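Local coordinates for protein phosphoribosyltransferase (Thermus thermophilus, PDB 1WD5) that is of experimentally unproven function but probably acts as a phosphoribosyltransferase, a kind of glycosyltransferase, at residues D39-R43 with I202-W206. Residues are numbered along the deposited sequence; the frame is centred on the assembly and turned at random.
Sequences DEVAR and ILLEW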
# COMPACT_ATOMS: atom_id res chain seq x y z
N ASP A 39 -7.18 -8.52 -2.65
CA ASP A 39 -7.64 -9.60 -3.51
C ASP A 39 -9.17 -9.62 -3.56
O ASP A 39 -9.75 -9.79 -4.63
CB ASP A 39 -7.13 -10.95 -3.00
CG ASP A 39 -7.58 -12.11 -3.87
OD1 ASP A 39 -7.02 -12.29 -4.97
OD2 ASP A 39 -8.52 -12.83 -3.47
N GLU A 40 -9.82 -9.45 -2.41
CA GLU A 40 -11.27 -9.46 -2.37
C GLU A 40 -11.81 -8.28 -3.18
O GLU A 40 -12.79 -8.41 -3.91
CB GLU A 40 -11.77 -9.40 -0.92
CG GLU A 40 -13.28 -9.60 -0.73
CD GLU A 40 -13.78 -10.95 -1.22
OE1 GLU A 40 -13.01 -11.94 -1.15
OE2 GLU A 40 -14.94 -11.04 -1.66
N VAL A 41 -11.16 -7.12 -3.05
CA VAL A 41 -11.60 -5.93 -3.79
C VAL A 41 -11.47 -6.17 -5.29
O VAL A 41 -12.40 -5.91 -6.05
CB VAL A 41 -10.76 -4.69 -3.42
CG1 VAL A 41 -11.05 -3.56 -4.40
CG2 VAL A 41 -11.10 -4.23 -2.00
N ALA A 42 -10.32 -6.68 -5.70
CA ALA A 42 -10.07 -6.94 -7.11
C ALA A 42 -11.11 -7.90 -7.69
O ALA A 42 -11.58 -7.70 -8.81
CB ALA A 42 -8.67 -7.52 -7.29
N ARG A 43 -11.48 -8.92 -6.93
CA ARG A 43 -12.48 -9.88 -7.40
C ARG A 43 -13.88 -9.27 -7.50
O ARG A 43 -14.64 -9.61 -8.41
CB ARG A 43 -12.50 -11.11 -6.49
CG ARG A 43 -11.21 -11.93 -6.55
CD ARG A 43 -11.16 -13.05 -5.50
NE ARG A 43 -9.90 -13.77 -5.62
CZ ARG A 43 -9.62 -14.61 -6.62
NH1 ARG A 43 -10.52 -14.83 -7.57
NH2 ARG A 43 -8.43 -15.18 -6.69
N ILE A 202 -2.01 -16.38 -2.95
CA ILE A 202 -2.95 -15.43 -3.52
C ILE A 202 -2.45 -14.90 -4.86
O ILE A 202 -3.19 -14.87 -5.84
CB ILE A 202 -3.18 -14.25 -2.56
CG1 ILE A 202 -3.90 -14.74 -1.31
CG2 ILE A 202 -4.00 -13.16 -3.26
CD1 ILE A 202 -4.09 -13.69 -0.25
N LEU A 203 -1.18 -14.50 -4.90
CA LEU A 203 -0.58 -13.97 -6.12
C LEU A 203 -0.58 -14.95 -7.30
O LEU A 203 -0.72 -14.54 -8.45
CB LEU A 203 0.86 -13.51 -5.84
CG LEU A 203 1.07 -12.28 -4.94
CD1 LEU A 203 2.56 -12.05 -4.72
CD2 LEU A 203 0.44 -11.06 -5.60
N LEU A 204 -0.42 -16.24 -7.00
CA LEU A 204 -0.38 -17.29 -8.02
C LEU A 204 -1.64 -17.33 -8.89
O LEU A 204 -1.56 -17.60 -10.09
CB LEU A 204 -0.17 -18.66 -7.37
CG LEU A 204 1.26 -19.02 -6.96
CD1 LEU A 204 1.26 -20.23 -6.04
CD2 LEU A 204 2.08 -19.31 -8.21
N GLU A 205 -2.79 -17.07 -8.28
CA GLU A 205 -4.06 -17.09 -8.99
C GLU A 205 -4.16 -15.99 -10.05
O GLU A 205 -5.02 -16.04 -10.94
CB GLU A 205 -5.23 -16.93 -8.01
CG GLU A 205 -5.64 -18.19 -7.26
CD GLU A 205 -6.22 -19.28 -8.17
OE1 GLU A 205 -5.44 -19.91 -8.91
OE2 GLU A 205 -7.45 -19.50 -8.15
N TRP A 206 -3.28 -14.99 -9.97
CA TRP A 206 -3.33 -13.88 -10.92
C TRP A 206 -2.26 -13.88 -12.01
O TRP A 206 -2.17 -12.94 -12.79
CB TRP A 206 -3.30 -12.54 -10.18
CG TRP A 206 -4.47 -12.36 -9.24
CD1 TRP A 206 -4.55 -12.76 -7.94
CD2 TRP A 206 -5.74 -11.79 -9.56
NE1 TRP A 206 -5.80 -12.48 -7.43
CE2 TRP A 206 -6.55 -11.88 -8.40
CE3 TRP A 206 -6.28 -11.21 -10.72
CZ2 TRP A 206 -7.87 -11.42 -8.37
CZ3 TRP A 206 -7.60 -10.74 -10.68
CH2 TRP A 206 -8.37 -10.85 -9.51
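In this PRTase-type alpha/beta fold, helix 33-45 follows the parallel strand 26-29, and the C-terminal helix 196-204 packs beside it, so residues close to the chain's C-terminus meet residues near its start. The closest CA pair, Asp39 and Ile202, is 7.5 Å apart, and side chains make the contact, burying 244 Å² in all. Asp39 is its polar centre. Its CA-to-CB bond points toward 202-206, and its carboxylate divides its work: OD1 accepts a hydrogen bond from Trp206 NE1 (2.8 Å, N-H...O angle 153°), while OD2 takes one from Arg43 NE at 2.7 Å, a salt bridge between residues four apart on the same helix. Arg7 forms a second salt bridge with OD2, so this acid, buried despite its charge, is well compensated. OD1 also lies 3.6 Å from Ile202 CG2, where the isoleucine flanks the carboxylate. One turn on, Ala42 CB reaches Trp206 CH2 at 4.0 Å, an apolar touch at the far corner of the indole; Leu49 of strand 48-59 touches both side chains, placing the tryptophan against the sheet as well as the helix. Arg43 starts sideways, but its extended chain carries the guanidinium over to the second segment, with Trp206 CZ2 over one face and Glu205 at the edge. On the outer side of this cluster, Arg43 NH2 lies 3.8 Å from Trp206 NE1 and 3.9 Å from Glu205 CB.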